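Telomerase reverse transcriptase (Candida albicans SC5314, PDB 6ZDQ) probably elongates telomeres as a reverse transcriptase, copying a template within the telomerase RNA to add simple sequence repeats to chromosome ends. Local coordinates at residues Leu345-Leu354 against Phe465-Asp476. Numbering follows the deposited sequence.
Sequences LSQPVLMKKL and FCDILYSAMVHD
Leu350 and Leu469 both hold CG anti to the backbone N (chi1 174° and -179°), which carries their methyl branches into the junction where helix 347-354 meets helix 465-476. The pair marks the nearest approach of the two backbones and illustrates how helices that cross almost perpendicularly, at 85°, are joined by a compact patch of branched side chains. Leu350 straddles the turn from Phe465 to Leu469: CD1 lies 3.9 Å from CB of Leu469 and also touches the carbonyl O of Phe465, while CD2 rests 3.7 Å from Phe465 CB. Leu469 in turn splits its two branches. Its CD1 reaches Val349 CG1 at 3.9 Å and passes close to CG of Lys353, whereas CD2 meets CD2 of Leu345 at 3.7 Å, the two leucines sliding past one another in opposite directions. One turn beyond Leu350, Leu354 divides likewise, with CD1 3.6 Å from CE1 of the Phe465 ring and CD2 3.7 Å from Ile468 CD1. Helix 421-434 adds Ile432 against both Leu350 and Phe465, and helix 263-296 packs Leu286 on Phe465 and Ile468, leaving most of the touching residues buried. Helix 460-477 also packs on strand 489-492, which shares an antiparallel sheet with strand 332-337, consistent with the palm of a reverse transcriptase. Toward the periphery, Lys353 bends at chi2, lays CD over Ala472 CB, and sends its ammonium toward Asp476, approaching from the opposite direction; NZ stands 3.8 Å from OD2, a long salt bridge. The same nitrogen has a weak, long ion pair with Glu356, and Asp476 OD1 a weak hydrogen bond with Tyr522. Cohesion between these helices therefore comes mainly from apolar burial, with charge pairing confined to one margin, where it probably contributes only modestly.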
ATOM      1  N   LEU A 345     -13.235  -3.558 -19.124  1.00136.30           N
ATOM      2  CA  LEU A 345     -14.606  -3.393 -18.645  1.00121.57           C
ATOM      3  C   LEU A 345     -15.509  -2.779 -19.708  1.00118.40           C
ATOM      4  O   LEU A 345     -15.128  -1.835 -20.404  1.00132.79           O
ATOM      5  CB  LEU A 345     -14.630  -2.519 -17.388  1.00111.57           C
ATOM      6  CG  LEU A 345     -14.155  -3.124 -16.066  1.00119.49           C
ATOM      7  CD1 LEU A 345     -14.329  -2.135 -14.925  1.00109.94           C
ATOM      8  CD2 LEU A 345     -14.875  -4.431 -15.763  1.00134.08           C
ATOM      9  N   SER A 346     -16.716  -3.329 -19.828  1.00126.83           N
ATOM     10  CA  SER A 346     -17.709  -2.814 -20.763  1.00133.56           C
ATOM     11  C   SER A 346     -18.391  -1.607 -20.131  1.00108.97           C
ATOM     12  O   SER A 346     -19.157  -1.748 -19.172  1.00109.58           O
ATOM     13  CB  SER A 346     -18.720  -3.900 -21.126  1.00110.83           C
ATOM     14  OG  SER A 346     -19.277  -4.488 -19.965  1.00110.59           O
ATOM     15  N   GLN A 347     -18.096  -0.420 -20.658  1.00119.64           N
ATOM     16  CA  GLN A 347     -18.676   0.809 -20.117  1.00109.07           C
ATOM     17  C   GLN A 347     -20.200   0.837 -20.175  1.00117.77           C
ATOM     18  O   GLN A 347     -20.823   1.186 -19.157  1.00116.63           O
ATOM     19  CB  GLN A 347     -18.069   2.015 -20.842  1.00118.22           C
ATOM     20  CG  GLN A 347     -16.556   2.109 -20.728  1.00113.44           C
ATOM     21  CD  GLN A 347     -15.963   3.145 -21.663  1.00114.51           C
ATOM     22  OE1 GLN A 347     -16.087   3.039 -22.884  1.00118.08           O
ATOM     23  NE2 GLN A 347     -15.316   4.155 -21.093  1.00110.59           N
ATOM     24  N   PRO A 348     -20.864   0.506 -21.292  1.00111.91           N
ATOM     25  CA  PRO A 348     -22.334   0.611 -21.294  1.00122.02           C
ATOM     26  C   PRO A 348     -23.016  -0.383 -20.371  1.00125.18           C
ATOM     27  O   PRO A 348     -24.027  -0.039 -19.743  1.00112.49           O
ATOM     28  CB  PRO A 348     -22.698   0.370 -22.765  1.00139.43           C
ATOM     29  CG  PRO A 348     -21.580  -0.442 -23.297  1.00117.19           C
ATOM     30  CD  PRO A 348     -20.355   0.080 -22.610  1.00113.23           C
ATOM     31  N   VAL A 349     -22.501  -1.610 -20.270  1.00121.71           N
ATOM     32  CA  VAL A 349     -23.106  -2.595 -19.378  1.00111.40           C
ATOM     33  C   VAL A 349     -22.927  -2.176 -17.926  1.00109.55           C
ATOM     34  O   VAL A 349     -23.817  -2.380 -17.092  1.00111.94           O
ATOM     35  CB  VAL A 349     -22.520  -3.993 -19.645  1.00111.53           C
ATOM     36  CG1 VAL A 349     -23.143  -5.017 -18.709  1.00111.13           C
ATOM     37  CG2 VAL A 349     -22.741  -4.389 -21.095  1.00125.62           C
ATOM     38  N   LEU A 350     -21.774  -1.589 -17.597  1.00108.32           N
ATOM     39  CA  LEU A 350     -21.574  -1.051 -16.256  1.00120.22           C
ATOM     40  C   LEU A 350     -22.602   0.028 -15.940  1.00122.49           C
ATOM     41  O   LEU A 350     -23.107   0.106 -14.813  1.00117.44           O
ATOM     42  CB  LEU A 350     -20.157  -0.497 -16.117  1.00105.79           C
ATOM     43  CG  LEU A 350     -19.829   0.222 -14.809  1.00104.52           C
ATOM     44  CD1 LEU A 350     -19.957  -0.727 -13.629  1.00103.56           C
ATOM     45  CD2 LEU A 350     -18.438   0.830 -14.863  1.00103.85           C
ATOM     46  N   MET A 351     -22.926   0.868 -16.925  1.00113.55           N
ATOM     47  CA  MET A 351     -23.869   1.959 -16.697  1.00119.36           C
ATOM     48  C   MET A 351     -25.264   1.432 -16.373  1.00114.52           C
ATOM     49  O   MET A 351     -25.922   1.925 -15.449  1.00118.91           O
ATOM     50  CB  MET A 351     -23.908   2.883 -17.914  1.00110.88           C
ATOM     51  CG  MET A 351     -24.615   4.203 -17.656  1.00135.72           C
ATOM     52  SD  MET A 351     -23.820   5.166 -16.355  1.00115.68           S
ATOM     53  CE  MET A 351     -24.991   6.509 -16.163  1.00127.47           C
ATOM     54  N   LYS A 352     -25.734   0.428 -17.120  1.00111.13           N
ATOM     55  CA  LYS A 352     -27.085  -0.080 -16.891  1.00112.25           C
ATOM     56  C   LYS A 352     -27.186  -0.811 -15.556  1.00123.29           C
ATOM     57  O   LYS A 352     -28.225  -0.747 -14.888  1.00128.86           O
ATOM     58  CB  LYS A 352     -27.525  -0.985 -18.047  1.00113.69           C
ATOM     59  CG  LYS A 352     -26.911  -2.378 -18.053  1.00119.30           C
ATOM     60  CD  LYS A 352     -27.605  -3.289 -19.054  1.00115.06           C
ATOM     61  CE  LYS A 352     -27.005  -4.687 -19.031  1.00134.29           C
ATOM     62  NZ  LYS A 352     -27.638  -5.597 -20.025  1.00117.73           N
ATOM     63  N   LYS A 353     -26.122  -1.508 -15.148  1.00110.10           N
ATOM     64  CA  LYS A 353     -26.136  -2.177 -13.852  1.00108.18           C
ATOM     65  C   LYS A 353     -26.164  -1.174 -12.707  1.00107.32           C
ATOM     66  O   LYS A 353     -26.724  -1.464 -11.644  1.00106.98           O
ATOM     67  CB  LYS A 353     -24.931  -3.108 -13.720  1.00107.07           C
ATOM     68  CG  LYS A 353     -24.933  -4.259 -14.711  1.00108.09           C
ATOM     69  CD  LYS A 353     -26.200  -5.088 -14.589  1.00109.17           C
ATOM     70  CE  LYS A 353     -26.222  -6.208 -15.615  1.00110.50           C
ATOM     71  NZ  LYS A 353     -27.473  -7.011 -15.547  1.00128.57           N
ATOM     72  N   LEU A 354     -25.568   0.004 -12.901  1.00114.00           N
ATOM     73  CA  LEU A 354     -25.668   1.054 -11.893  1.00111.31           C
ATOM     74  C   LEU A 354     -27.062   1.666 -11.863  1.00118.48           C
ATOM     75  O   LEU A 354     -27.522   2.107 -10.803  1.00128.80           O
ATOM     76  CB  LEU A 354     -24.621   2.137 -12.153  1.00124.84           C
ATOM     77  CG  LEU A 354     -23.154   1.747 -11.966  1.00104.98           C
ATOM     78  CD1 LEU A 354     -22.245   2.899 -12.358  1.00108.21           C
ATOM     79  CD2 LEU A 354     -22.890   1.321 -10.532  1.00108.53           C
ATOM     80  N   PHE A 465     -17.066   0.186  -9.055  1.00 92.25           N
ATOM     81  CA  PHE A 465     -17.680  -0.089 -10.350  1.00103.36           C
ATOM     82  C   PHE A 465     -17.458  -1.539 -10.763  1.00100.69           C
ATOM     83  O   PHE A 465     -18.397  -2.233 -11.171  1.00 93.59           O
ATOM     84  CB  PHE A 465     -17.120   0.857 -11.413  1.00114.01           C
ATOM     85  CG  PHE A 465     -17.629   2.264 -11.302  1.00120.34           C
ATOM     86  CD1 PHE A 465     -18.786   2.542 -10.595  1.00 93.56           C
ATOM     87  CD2 PHE A 465     -16.951   3.309 -11.908  1.00119.43           C
ATOM     88  CE1 PHE A 465     -19.255   3.836 -10.492  1.00120.69           C
ATOM     89  CE2 PHE A 465     -17.416   4.605 -11.809  1.00121.09           C
ATOM     90  CZ  PHE A 465     -18.570   4.869 -11.100  1.00125.59           C
ATOM     91  N   CYS A 466     -16.214  -2.013 -10.663  1.00 99.10           N
ATOM     92  CA  CYS A 466     -15.925  -3.397 -11.016  1.00111.94           C
ATOM     93  C   CYS A 466     -16.607  -4.374 -10.066  1.00 98.74           C
ATOM     94  O   CYS A 466     -17.017  -5.461 -10.487  1.00 93.75           O
ATOM     95  CB  CYS A 466     -14.415  -3.631 -11.028  1.00 94.02           C
ATOM     96  SG  CYS A 466     -13.934  -5.305 -11.503  1.00104.99           S
ATOM     97  N   ASP A 467     -16.739  -4.007  -8.789  1.00 94.73           N
ATOM     98  CA  ASP A 467     -17.405  -4.880  -7.827  1.00106.27           C
ATOM     99  C   ASP A 467     -18.870  -5.086  -8.196  1.00106.55           C
ATOM    100  O   ASP A 467     -19.360  -6.221  -8.229  1.00 92.57           O
ATOM    101  CB  ASP A 467     -17.276  -4.301  -6.417  1.00111.44           C
ATOM    102  CG  ASP A 467     -17.410  -5.357  -5.333  1.00121.22           C
ATOM    103  OD1 ASP A 467     -18.024  -6.413  -5.596  1.00112.80           O
ATOM    104  OD2 ASP A 467     -16.896  -5.130  -4.217  1.00123.26           O
ATOM    105  N   ILE A 468     -19.589  -3.994  -8.468  1.00 92.19           N
ATOM    106  CA  ILE A 468     -21.004  -4.098  -8.822  1.00 99.41           C
ATOM    107  C   ILE A 468     -21.178  -4.855 -10.132  1.00 93.55           C
ATOM    108  O   ILE A 468     -22.082  -5.688 -10.271  1.00106.71           O
ATOM    109  CB  ILE A 468     -21.644  -2.698  -8.887  1.00102.68           C
ATOM    110  CG1 ILE A 468     -21.584  -2.023  -7.516  1.00103.91           C
ATOM    111  CG2 ILE A 468     -23.084  -2.789  -9.366  1.00 93.03           C
ATOM    112  CD1 ILE A 468     -22.137  -0.617  -7.502  1.00 91.77           C
ATOM    113  N   LEU A 469     -20.318  -4.577 -11.114  1.00112.24           N
ATOM    114  CA  LEU A 469     -20.452  -5.213 -12.422  1.00113.44           C
ATOM    115  C   LEU A 469     -20.181  -6.711 -12.342  1.00108.53           C
ATOM    116  O   LEU A 469     -20.974  -7.523 -12.834  1.00 99.31           O
ATOM    117  CB  LEU A 469     -19.511  -4.550 -13.427  1.00101.01           C
ATOM    118  CG  LEU A 469     -19.565  -5.094 -14.855  1.00 97.73           C
ATOM    119  CD1 LEU A 469     -20.968  -4.950 -15.421  1.00109.00           C
ATOM    120  CD2 LEU A 469     -18.552  -4.386 -15.740  1.00106.47           C
ATOM    121  N   TYR A 470     -19.062  -7.099 -11.726  1.00109.11           N
ATOM    122  CA  TYR A 470     -18.721  -8.517 -11.668  1.00114.96           C
ATOM    123  C   TYR A 470     -19.656  -9.285 -10.744  1.00104.69           C
ATOM    124  O   TYR A 470     -19.956 -10.456 -11.007  1.00103.89           O
ATOM    125  CB  TYR A 470     -17.269  -8.698 -11.228  1.00113.91           C
ATOM    126  CG  TYR A 470     -16.278  -8.662 -12.370  1.00112.00           C
ATOM    127  CD1 TYR A 470     -16.687  -8.351 -13.661  1.00115.12           C
ATOM    128  CD2 TYR A 470     -14.938  -8.960 -12.162  1.00111.06           C
ATOM    129  CE1 TYR A 470     -15.786  -8.324 -14.711  1.00107.89           C
ATOM    130  CE2 TYR A 470     -14.030  -8.936 -13.206  1.00113.56           C
ATOM    131  CZ  TYR A 470     -14.459  -8.617 -14.477  1.00112.61           C
ATOM    132  OH  TYR A 470     -13.558  -8.593 -15.517  1.00115.71           O
ATOM    133  N   SER A 471     -20.131  -8.655  -9.668  1.00106.26           N
ATOM    134  CA  SER A 471     -21.094  -9.330  -8.805  1.00119.57           C
ATOM    135  C   SER A 471     -22.441  -9.484  -9.498  1.00104.49           C
ATOM    136  O   SER A 471     -23.184 -10.426  -9.202  1.00101.60           O
ATOM    137  CB  SER A 471     -21.254  -8.574  -7.488  1.00102.91           C
ATOM    138  OG  SER A 471     -21.786  -9.420  -6.485  1.00116.73           O
ATOM    139  N   ALA A 472     -22.774  -8.571 -10.414  1.00111.17           N
ATOM    140  CA  ALA A 472     -23.956  -8.761 -11.246  1.00 96.18           C
ATOM    141  C   ALA A 472     -23.721  -9.838 -12.297  1.00119.67           C
ATOM    142  O   ALA A 472     -24.641 -10.590 -12.638  1.00110.21           O
ATOM    143  CB  ALA A 472     -24.349  -7.440 -11.908  1.00 96.23           C
ATOM    144  N   MET A 473     -22.495  -9.924 -12.821  1.00119.37           N
ATOM    145  CA  MET A 473     -22.188 -10.913 -13.851  1.00113.85           C
ATOM    146  C   MET A 473     -22.312 -12.331 -13.313  1.00115.69           C
ATOM    147  O   MET A 473     -22.908 -13.204 -13.957  1.00105.00           O
ATOM    148  CB  MET A 473     -20.782 -10.677 -14.403  1.00120.97           C
ATOM    149  CG  MET A 473     -20.317 -11.764 -15.359  1.00120.51           C
ATOM    150  SD  MET A 473     -18.582 -11.610 -15.818  1.00101.31           S
ATOM    151  CE  MET A 473     -17.792 -11.861 -14.230  1.00100.01           C
ATOM    152  N   VAL A 474     -21.744 -12.585 -12.130  1.00106.82           N
ATOM    153  CA  VAL A 474     -21.826 -13.915 -11.535  1.00121.30           C
ATOM    154  C   VAL A 474     -23.272 -14.276 -11.223  1.00114.71           C
ATOM    155  O   VAL A 474     -23.646 -15.456 -11.251  1.00116.66           O
ATOM    156  CB  VAL A 474     -20.929 -13.995 -10.281  1.00107.66           C
ATOM    157  CG1 VAL A 474     -21.389 -13.007  -9.224  1.00118.13           C
ATOM    158  CG2 VAL A 474     -20.912 -15.406  -9.723  1.00112.64           C
ATOM    159  N   HIS A 475     -24.108 -13.276 -10.937  1.00126.23           N
ATOM    160  CA  HIS A 475     -25.501 -13.537 -10.587  1.00131.81           C
ATOM    161  C   HIS A 475     -26.261 -14.173 -11.746  1.00136.91           C
ATOM    162  O   HIS A 475     -26.902 -15.218 -11.583  1.00147.47           O
ATOM    163  CB  HIS A 475     -26.176 -12.236 -10.148  1.00129.07           C
ATOM    164  CG  HIS A 475     -27.644 -12.373  -9.886  1.00134.22           C
ATOM    165  ND1 HIS A 475     -28.174 -13.396  -9.128  1.00147.11           N
ATOM    166  CD2 HIS A 475     -28.694 -11.614 -10.280  1.00130.33           C
ATOM    167  CE1 HIS A 475     -29.487 -13.262  -9.066  1.00135.16           C
ATOM    168  NE2 HIS A 475     -29.828 -12.190  -9.757  1.00139.83           N
ATOM    169  N   ASP A 476     -26.201 -13.558 -12.930  1.00106.77           N
ATOM    170  CA  ASP A 476     -27.024 -14.005 -14.050  1.00139.16           C
ATOM    171  C   ASP A 476     -26.337 -15.024 -14.951  1.00131.53           C
ATOM    172  O   ASP A 476     -27.014 -15.900 -15.502  1.00127.77           O
ATOM    173  CB  ASP A 476     -27.475 -12.804 -14.890  1.00140.45           C
ATOM    174  CG  ASP A 476     -26.358 -11.816 -15.148  1.00134.62           C
ATOM    175  OD1 ASP A 476     -25.332 -12.211 -15.743  1.00143.20           O
ATOM    176  OD2 ASP A 476     -26.510 -10.638 -14.763  1.00114.33           O
TER